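Local coordinates for protein chitin binding domain (Burkholderia pseudomallei, PDB 3UAM) that probably binds chitin or related polysaccharides and cleaves them oxidatively, as lytic polysaccharide monooxygenases of the AA10 family do, at residues K52-Q58 and D69-P75; A107-G111 and N184-R188; H124-R128 and T160-W165. One frame throughout, in Å; residues are numbered along the deposited sequence.

Contact 1. Residues K52-Q58 and D69-P75; sequences KFFPATQ and DVANGMP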
loop_
_atom_site.group_PDB
_atom_site.type_symbol
_atom_site.label_atom_id
_atom_site.label_comp_id
_atom_site.label_asym_id
_atom_site.label_seq_id
_atom_site.Cartn_x
_atom_site.Cartn_y
_atom_site.Cartn_z
ATOM N N LYS A 52 -2.767 0.104 10.253
ATOM C CA LYS A 52 -3.298 -0.896 9.318
ATOM C C LYS A 52 -4.837 -0.977 9.333
ATOM O O LYS A 52 -5.504 -0.351 10.140
ATOM C CB LYS A 52 -2.670 -2.294 9.609
ATOM C CG LYS A 52 -2.996 -2.857 10.984
ATOM C CD LYS A 52 -2.176 -4.107 11.281
ATOM C CE LYS A 52 -2.312 -4.548 12.719
ATOM N NZ LYS A 52 -1.582 -5.818 12.998
ATOM N N PHE A 53 -5.374 -1.768 8.413
ATOM C CA PHE A 53 -6.817 -2.041 8.272
ATOM C C PHE A 53 -7.603 -0.927 7.565
ATOM O O PHE A 53 -8.823 -0.801 7.744
ATOM C CB PHE A 53 -7.498 -2.427 9.599
ATOM C CG PHE A 53 -6.837 -3.534 10.361
ATOM C CD1 PHE A 53 -5.989 -4.437 9.767
ATOM C CD2 PHE A 53 -7.111 -3.689 11.707
ATOM C CE1 PHE A 53 -5.418 -5.468 10.502
ATOM C CE2 PHE A 53 -6.556 -4.714 12.443
ATOM C CZ PHE A 53 -5.689 -5.602 11.836
ATOM N N PHE A 54 -6.918 -0.143 6.728
ATOM C CA PHE A 54 -7.610 0.583 5.667
ATOM C C PHE A 54 -8.641 -0.357 5.011
ATOM O O PHE A 54 -8.311 -1.505 4.719
ATOM C CB PHE A 54 -6.587 1.071 4.638
ATOM C CG PHE A 54 -7.189 1.792 3.482
ATOM C CD1 PHE A 54 -7.590 1.103 2.355
ATOM C CD2 PHE A 54 -7.339 3.157 3.524
ATOM C CE1 PHE A 54 -8.151 1.785 1.293
ATOM C CE2 PHE A 54 -7.890 3.837 2.468
ATOM C CZ PHE A 54 -8.289 3.151 1.352
ATOM N N PRO A 55 -9.874 0.121 4.751
ATOM C CA PRO A 55 -10.355 1.495 4.840
ATOM C C PRO A 55 -11.003 1.876 6.168
ATOM O O PRO A 55 -11.757 2.846 6.216
ATOM C CB PRO A 55 -11.393 1.545 3.713
ATOM C CG PRO A 55 -12.019 0.194 3.751
ATOM C CD PRO A 55 -10.863 -0.741 4.067
ATOM N N ALA A 56 -10.698 1.167 7.257
ATOM C CA ALA A 56 -11.255 1.540 8.556
ATOM C C ALA A 56 -10.756 2.955 8.906
ATOM O O ALA A 56 -9.736 3.417 8.356
ATOM C CB ALA A 56 -10.869 0.522 9.633
ATOM N N THR A 57 -11.510 3.664 9.747
ATOM C CA THR A 57 -11.123 5.014 10.181
ATOM C C THR A 57 -10.901 5.110 11.700
ATOM O O THR A 57 -11.006 6.218 12.281
ATOM C CB THR A 57 -12.222 6.021 9.826
ATOM O OG1 THR A 57 -13.443 5.578 10.424
ATOM C CG2 THR A 57 -12.411 6.127 8.299
ATOM N N GLN A 58 -10.679 3.980 12.363
ATOM C CA GLN A 58 -10.609 3.933 13.830
ATOM C C GLN A 58 -9.454 3.005 14.218
ATOM O O GLN A 58 -9.132 2.080 13.470
ATOM C CB GLN A 58 -11.917 3.384 14.423
ATOM C CG GLN A 58 -12.012 1.856 14.299
ATOM C CD GLN A 58 -13.429 1.295 14.411
ATOM O OE1 GLN A 58 -14.256 1.479 13.496
ATOM N NE2 GLN A 58 -13.707 0.579 15.507
ATOM N N ASP A 69 -3.126 -11.045 16.641
ATOM C CA ASP A 69 -2.333 -9.986 16.032
ATOM C C ASP A 69 -2.539 -8.678 16.796
ATOM O O ASP A 69 -3.583 -8.463 17.408
ATOM C CB ASP A 69 -2.653 -9.796 14.545
ATOM C CG ASP A 69 -1.863 -10.727 13.641
ATOM O OD1 ASP A 69 -1.257 -11.710 14.144
ATOM O OD2 ASP A 69 -1.888 -10.487 12.395
ATOM N N VAL A 70 -1.521 -7.825 16.772
ATOM C CA VAL A 70 -1.575 -6.555 17.476
ATOM C C VAL A 70 -2.629 -5.704 16.801
ATOM O O VAL A 70 -2.716 -5.665 15.562
ATOM C CB VAL A 70 -0.208 -5.839 17.458
ATOM C CG1 VAL A 70 -0.349 -4.386 17.911
ATOM C CG2 VAL A 70 0.809 -6.629 18.285
ATOM N N ALA A 71 -3.457 -5.064 17.617
ATOM C CA ALA A 71 -4.554 -4.205 17.121
ATOM C C ALA A 71 -4.034 -2.998 16.328
ATOM O O ALA A 71 -2.904 -2.533 16.551
ATOM C CB ALA A 71 -5.416 -3.731 18.285
ATOM N N ASN A 72 -4.843 -2.501 15.397
ATOM C CA ASN A 72 -4.367 -1.418 14.529
ATOM C C ASN A 72 -4.233 -0.100 15.256
ATOM O O ASN A 72 -4.939 0.171 16.223
ATOM C CB ASN A 72 -5.216 -1.249 13.263
ATOM C CG ASN A 72 -6.593 -0.680 13.520
ATOM O OD1 ASN A 72 -7.178 -0.861 14.592
ATOM N ND2 ASN A 72 -7.141 -0.004 12.503
ATOM N N GLY A 73 -3.297 0.705 14.787
ATOM C CA GLY A 73 -3.295 2.136 15.115
ATOM C C GLY A 73 -4.258 2.853 14.191
ATOM O O GLY A 73 -4.954 2.219 13.387
ATOM N N MET A 74 -4.297 4.175 14.275
ATOM C CA MET A 74 -5.222 4.956 13.432
ATOM C C MET A 74 -4.816 4.895 11.970
ATOM O O MET A 74 -3.693 5.245 11.627
ATOM C CB MET A 74 -5.271 6.408 13.886
ATOM C CG MET A 74 -6.312 7.268 13.148
ATOM S SD MET A 74 -8.034 6.733 13.363
ATOM C CE MET A 74 -8.411 7.402 14.978
ATOM N N PRO A 75 -5.696 4.379 11.099
ATOM C CA PRO A 75 -5.289 4.360 9.694
ATOM C C PRO A 75 -5.175 5.780 9.098
ATOM O O PRO A 75 -5.670 6.732 9.684
ATOM C CB PRO A 75 -6.408 3.551 9.010
ATOM C CG PRO A 75 -7.028 2.752 10.105
ATOM C CD PRO A 75 -6.977 3.673 11.297
HETATM O O HOH W 1 -2.692 -7.787 11.573
#

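Contact 2. Residues A107-G111 and N184-R188; sequences AVRSG and NLPTR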
loop_
_atom_site.group_PDB
_atom_site.type_symbol
_atom_site.label_atom_id
_atom_site.label_comp_id
_atom_site.label_asym_id
_atom_site.label_seq_id
_atom_site.Cartn_x
_atom_site.Cartn_y
_atom_site.Cartn_z
ATOM N N ALA A 107 1.500 3.099 -18.104
ATOM C CA ALA A 107 0.588 2.775 -19.206
ATOM C C ALA A 107 0.115 1.333 -19.045
ATOM O O ALA A 107 0.925 0.419 -19.131
ATOM C CB ALA A 107 1.267 2.970 -20.569
ATOM N N VAL A 108 -1.174 1.130 -18.779
ATOM C CA VAL A 108 -1.716 -0.239 -18.615
ATOM C C VAL A 108 -3.015 -0.431 -19.408
ATOM O O VAL A 108 -3.549 0.521 -19.982
ATOM C CB VAL A 108 -1.930 -0.616 -17.137
ATOM C CG1 VAL A 108 -0.581 -0.728 -16.407
ATOM C CG2 VAL A 108 -2.854 0.381 -16.440
ATOM N N ARG A 109 -3.487 -1.670 -19.440
ATOM C CA ARG A 109 -4.686 -2.065 -20.167
ATOM C C ARG A 109 -5.589 -2.952 -19.317
ATOM O O ARG A 109 -5.113 -3.734 -18.470
ATOM C CB ARG A 109 -4.289 -2.845 -21.422
ATOM C CG ARG A 109 -3.409 -2.083 -22.387
ATOM C CD ARG A 109 -3.079 -2.953 -23.591
ATOM N NE ARG A 109 -4.267 -3.178 -24.402
ATOM C CZ ARG A 109 -4.761 -2.307 -25.277
ATOM N NH1 ARG A 109 -4.174 -1.149 -25.488
ATOM N NH2 ARG A 109 -5.857 -2.598 -25.948
ATOM N N SER A 110 -6.896 -2.832 -19.542
ATOM C CA SER A 110 -7.868 -3.713 -18.899
ATOM C C SER A 110 -7.476 -5.179 -19.084
ATOM O O SER A 110 -7.095 -5.587 -20.179
ATOM C CB SER A 110 -9.254 -3.470 -19.486
ATOM O OG SER A 110 -9.654 -2.135 -19.242
ATOM N N GLY A 111 -7.541 -5.949 -17.996
ATOM C CA GLY A 111 -7.256 -7.386 -18.029
ATOM C C GLY A 111 -5.782 -7.777 -17.890
ATOM O O GLY A 111 -5.459 -8.922 -17.553
ATOM N N ASN A 184 -4.526 -9.994 -12.481
ATOM C CA ASN A 184 -5.024 -9.295 -13.643
ATOM C C ASN A 184 -5.689 -8.021 -13.223
ATOM O O ASN A 184 -6.513 -8.024 -12.302
ATOM C CB ASN A 184 -6.023 -10.151 -14.401
ATOM C CG ASN A 184 -5.379 -11.367 -14.998
ATOM O OD1 ASN A 184 -5.389 -12.431 -14.390
ATOM N ND2 ASN A 184 -4.759 -11.211 -16.169
ATOM N N LEU A 185 -5.357 -6.930 -13.907
ATOM C CA LEU A 185 -6.049 -5.672 -13.680
ATOM C C LEU A 185 -7.488 -5.791 -14.179
ATOM O O LEU A 185 -7.743 -6.468 -15.180
ATOM C CB LEU A 185 -5.338 -4.511 -14.409
ATOM C CG LEU A 185 -3.934 -4.129 -13.948
ATOM C CD1 LEU A 185 -3.336 -3.028 -14.833
ATOM C CD2 LEU A 185 -3.952 -3.721 -12.483
ATOM N N PRO A 186 -8.430 -5.115 -13.507
ATOM C CA PRO A 186 -9.822 -5.136 -13.965
ATOM C C PRO A 186 -10.037 -4.209 -15.171
ATOM O O PRO A 186 -9.085 -3.650 -15.701
ATOM C CB PRO A 186 -10.586 -4.637 -12.745
ATOM C CG PRO A 186 -9.630 -3.703 -12.083
ATOM C CD PRO A 186 -8.247 -4.209 -12.365
ATOM N N THR A 187 -11.289 -4.065 -15.582
ATOM C CA THR A 187 -11.687 -3.207 -16.697
ATOM C C THR A 187 -11.799 -1.738 -16.267
ATOM O O THR A 187 -12.598 -1.407 -15.396
ATOM C CB THR A 187 -13.047 -3.679 -17.236
ATOM O OG1 THR A 187 -12.913 -5.041 -17.670
ATOM C CG2 THR A 187 -13.560 -2.786 -18.409
ATOM N N ARG A 188 -10.980 -0.876 -16.863
ATOM C CA ARG A 188 -10.949 0.562 -16.544
ATOM C C ARG A 188 -10.481 1.353 -17.774
ATOM O O ARG A 188 -9.885 0.794 -18.701
ATOM C CB ARG A 188 -9.968 0.861 -15.398
ATOM C CG ARG A 188 -10.272 0.293 -14.009
ATOM C CD ARG A 188 -11.508 0.907 -13.397
ATOM N NE ARG A 188 -11.719 0.499 -12.016
ATOM C CZ ARG A 188 -12.260 -0.656 -11.619
ATOM N NH1 ARG A 188 -12.634 -1.571 -12.498
ATOM N NH2 ARG A 188 -12.414 -0.911 -10.325
HETATM O O HOH W 2 -7.740 -0.206 -20.625
#

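Contact 3. Residues H124-R128 and T160-W165; sequences HKTRR and TYQPYW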
loop_
_atom_site.group_PDB
_atom_site.type_symbol
_atom_site.label_atom_id
_atom_site.label_comp_id
_atom_site.label_asym_id
_atom_site.label_seq_id
_atom_site.Cartn_x
_atom_site.Cartn_y
_atom_site.Cartn_z
ATOM N N HIS A 124 9.269 -7.113 8.279
ATOM C CA HIS A 124 8.398 -7.445 9.410
ATOM C C HIS A 124 7.712 -8.774 9.248
ATOM O O HIS A 124 7.519 -9.267 8.121
ATOM C CB HIS A 124 7.303 -6.386 9.495
ATOM C CG HIS A 124 7.710 -5.138 10.215
ATOM N ND1 HIS A 124 7.974 -5.129 11.527
ATOM C CD2 HIS A 124 7.885 -3.832 9.759
ATOM C CE1 HIS A 124 8.288 -3.870 11.913
ATOM N NE2 HIS A 124 8.220 -3.072 10.826
ATOM N N LYS A 125 7.303 -9.360 10.370
ATOM C CA LYS A 125 6.284 -10.430 10.342
ATOM C C LYS A 125 5.007 -9.919 9.675
ATOM O O LYS A 125 4.464 -8.924 10.085
ATOM C CB LYS A 125 5.958 -10.892 11.754
ATOM C CG LYS A 125 7.084 -11.643 12.426
ATOM C CD LYS A 125 6.717 -12.069 13.836
ATOM C CE LYS A 125 7.852 -12.854 14.488
ATOM N NZ LYS A 125 7.512 -13.345 15.857
ATOM N N THR A 126 4.538 -10.606 8.649
ATOM C CA THR A 126 3.471 -10.094 7.779
ATOM C C THR A 126 2.161 -10.875 7.902
ATOM O O THR A 126 2.162 -12.087 7.770
ATOM C CB THR A 126 3.912 -10.181 6.327
ATOM O OG1 THR A 126 5.116 -9.434 6.154
ATOM C CG2 THR A 126 2.813 -9.661 5.377
ATOM N N ARG A 127 1.046 -10.182 8.117
ATOM C CA ARG A 127 -0.258 -10.844 8.082
ATOM C C ARG A 127 -0.792 -10.955 6.666
ATOM O O ARG A 127 -1.275 -11.997 6.279
ATOM C CB ARG A 127 -1.287 -10.148 8.983
ATOM C CG ARG A 127 -2.624 -10.870 9.051
ATOM C CD ARG A 127 -2.479 -12.353 9.383
ATOM N NE ARG A 127 -1.758 -12.567 10.630
ATOM C CZ ARG A 127 -1.184 -13.713 10.998
ATOM N NH1 ARG A 127 -1.195 -14.762 10.195
ATOM N NH2 ARG A 127 -0.534 -13.791 12.156
ATOM N N ARG A 128 -0.699 -9.877 5.900
ATOM C CA ARG A 128 -1.222 -9.858 4.536
ATOM C C ARG A 128 -0.640 -8.717 3.685
ATOM O O ARG A 128 -0.016 -7.784 4.196
ATOM C CB ARG A 128 -2.753 -9.771 4.556
ATOM C CG ARG A 128 -3.292 -8.435 5.050
ATOM C CD ARG A 128 -4.819 -8.296 5.023
ATOM N NE ARG A 128 -5.499 -9.272 5.881
ATOM C CZ ARG A 128 -5.478 -9.248 7.214
ATOM N NH1 ARG A 128 -4.785 -8.316 7.868
ATOM N NH2 ARG A 128 -6.136 -10.171 7.902
ATOM N N THR A 160 -1.419 -17.317 6.901
ATOM C CA THR A 160 -2.316 -17.963 7.853
ATOM C C THR A 160 -1.657 -18.365 9.169
ATOM O O THR A 160 -2.351 -18.744 10.109
ATOM C CB THR A 160 -2.936 -19.230 7.246
ATOM O OG1 THR A 160 -1.886 -20.167 6.938
ATOM C CG2 THR A 160 -3.757 -18.882 5.948
ATOM N N TYR A 161 -0.336 -18.264 9.275
ATOM C CA TYR A 161 0.332 -18.814 10.462
ATOM C C TYR A 161 -0.001 -17.988 11.718
ATOM O O TYR A 161 0.164 -16.761 11.722
ATOM C CB TYR A 161 1.837 -18.901 10.286
ATOM C CG TYR A 161 2.494 -19.561 11.478
ATOM C CD1 TYR A 161 2.512 -20.940 11.605
ATOM C CD2 TYR A 161 3.037 -18.797 12.497
ATOM C CE1 TYR A 161 3.068 -21.546 12.716
ATOM C CE2 TYR A 161 3.599 -19.380 13.609
ATOM C CZ TYR A 161 3.611 -20.747 13.725
ATOM O OH TYR A 161 4.177 -21.298 14.839
ATOM N N GLN A 162 -0.470 -18.661 12.763
ATOM C CA GLN A 162 -0.871 -17.997 14.023
ATOM C C GLN A 162 -0.570 -18.887 15.217
ATOM O O GLN A 162 -0.616 -20.097 15.083
ATOM C CB GLN A 162 -2.373 -17.701 14.018
ATOM C CG GLN A 162 -2.883 -16.796 12.915
ATOM C CD GLN A 162 -4.410 -16.719 12.855
ATOM O OE1 GLN A 162 -5.062 -16.473 13.853
ATOM N NE2 GLN A 162 -4.970 -16.906 11.661
ATOM N N PRO A 163 -0.286 -18.298 16.402
ATOM C CA PRO A 163 -0.129 -16.873 16.638
ATOM C C PRO A 163 1.185 -16.352 16.057
ATOM O O PRO A 163 2.078 -17.143 15.719
ATOM C CB PRO A 163 -0.101 -16.769 18.159
ATOM C CG PRO A 163 0.390 -18.103 18.623
ATOM C CD PRO A 163 -0.179 -19.077 17.650
ATOM N N TYR A 164 1.328 -15.034 15.971
ATOM C CA TYR A 164 2.546 -14.461 15.370
ATOM C C TYR A 164 3.788 -14.743 16.201
ATOM O O TYR A 164 4.896 -14.536 15.721
ATOM C CB TYR A 164 2.405 -12.950 15.145
ATOM C CG TYR A 164 2.354 -12.092 16.406
ATOM C CD1 TYR A 164 3.496 -11.811 17.151
ATOM C CD2 TYR A 164 1.153 -11.549 16.831
ATOM C CE1 TYR A 164 3.427 -11.005 18.301
ATOM C CE2 TYR A 164 1.072 -10.769 17.959
ATOM C CZ TYR A 164 2.196 -10.489 18.689
ATOM O OH TYR A 164 2.050 -9.676 19.787
ATOM N N TRP A 165 3.615 -15.183 17.453
ATOM C CA TRP A 165 4.758 -15.589 18.293
ATOM C C TRP A 165 4.996 -17.073 18.362
ATOM O O TRP A 165 5.796 -17.544 19.181
ATOM C CB TRP A 165 4.601 -15.070 19.702
ATOM C CG TRP A 165 3.412 -15.628 20.437
ATOM C CD1 TRP A 165 3.302 -16.852 21.111
ATOM C CD2 TRP A 165 2.132 -14.967 20.642
ATOM N NE1 TRP A 165 2.067 -16.980 21.675
ATOM C CE2 TRP A 165 1.317 -15.890 21.430
ATOM C CE3 TRP A 165 1.598 -13.769 20.248
ATOM C CZ2 TRP A 165 0.022 -15.600 21.784
ATOM C CZ3 TRP A 165 0.287 -13.464 20.633
ATOM C CH2 TRP A 165 -0.480 -14.363 21.394
#

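Contact 1. Residues K52-Q58 and D69-P75
Lys52 reaches along the Val70–Asn72 backbone and ends with its ammonium 2.8 Å from Val70 O, NZ lying in the carbonyl plane. The chain leaves CA with CG between the backbone N and the carbonyl carbon (chi1 63°), which sets CG 3.6 Å from Asn72 CB, and then runs extended. NZ also bonds to Val200 O and Thr203 O, and a water joins it to Asp69, a carboxylate in a salt bridge with Arg127. The buried charge is thus ringed by oxygens.

Asn72 works in the reverse direction. Its ND2 sends one N-H to Lys52 O, 2.9 Å away and close to the amide plane, and the other to Gln58 O at 3.0 Å, while OD1 accepts from Leu61 N; three bonds should fix the amide's rotation. The Phe53 ring lies against it obliquely, CD2 3.5 Å from Asn72 CB, the two planes 27° apart.

Pro75 packs against the turn of 52-58: its CG is 3.3 Å from Ala56 O, and CD meets Gln58 O at 3.5 Å. Lysine and asparagine thus bond backbone carbonyls across irregular segments of the loop region between strands 49-51 and 106-108, consistent with the large loop insertion in LPMOs.

Contact 2. Residues A107-G111 and N184-R188
Asn184 reaches across to Gly111 from the end of strand 179-184: its ND2 bonds to Gly111 O at 2.8 Å, and the approach is nearly along the C=O axis, with the acceptor close to the amide plane. Next, Leu185 divides its work. Its CB is directed toward 107-111, and CD1 lies 3.6 Å from Val108 CB, touching both valine methyls as well, the two side chains crossing at about a right angle; Phe215 and Leu114 border the same leucine. Its backbone O takes a weak bond from Gly111 N, bent to 126° at the hydrogen.

Pro186 has its CB directed away from 107-111, but offers its O to the CA-H of Ser110, with CA 3.4 Å from that oxygen. At Thr187 the nearest atom is CA, 3.4 Å from Ser110 OG. This serine carries OG beside its own backbone N (chi1 -62°), where it accepts from Arg188 N at 3.0 Å in a fairly straight bond of 161°. A water links Ser110 N to Arg188 O. The Arg188 side chain leads off instead, with Pro186 CG against one face of the guanidinium, toward its rim, and NH1 given to Thr187 O.

Two neighbouring crossings between the three-stranded and the mixed sheet are thereby joined at one end of the immunoglobulin-like β-sandwich on which LPMOs are built.

Contact 3. Residues H124-R128 and T160-W165
Arg127 meets the 160-165 loop with the far end of its guanidinium, and its path there can be followed atom by atom. CB leaves the backbone at a corner of the chain, with CG anti to the backbone N (chi1 -176°); the side chain packs on Leu158 and Ala66 and bends at both of the next two torsions. That double bend turns the tip toward the loop. NE pairs with Asp69 in a salt bridge. CZ stands 3.4 Å from Tyr161 O, and the two terminal nitrogens take that single oxygen between them, NH1 at 2.9 Å and NH2 at 3.1 Å, the acceptor lying almost exactly in the guanidinium plane. NH1 approaches from well above the carbonyl plane, whereas NH2 is only modestly tilted from it. NH1 also bonds to Asn159 O, and Gln162 CG lies 3.8 Å from Arg127 NH1, oblique to the guanidinium.

In the β-sandwich of this LPMO-like domain, the chain turns a corner at Arg127, between strands of different sheets or faces, and the loop it holds joins strand 155-158 to helix 169-173.

Lys125, two residues earlier, reaches further along the loop, at Tyr164. Its chain is straight, and NZ donates to Tyr164 O at 2.9 Å while standing at the edge of the Tyr164 ring. One face of that ring carries Trp165 CE3, and the indole in turn lies over Pro163 CB.

In the fold
From the N terminus, the chain lays down strands 21-26 and 49-51, after which contact 1 closes a short loop, with ten residues between its segments, before helix 98-101. Contact 2 opens at the end of strand 106-108 and closes only at the loop after strand 179-184, joining the two. Contact 3 is nested inside it, tying the start of strand 126-133 to the loop after 155-158; contacts 2 and 3 both reach the mixed sheet. Although separate in sequence, contacts 1 and 3 meet in space, with Val70 CG2 packed on Tyr164 OH and Phe53 on Arg128. Contact 2 lies on the opposite side of the chain's centre from contact 1, their centres about 29 Å apart.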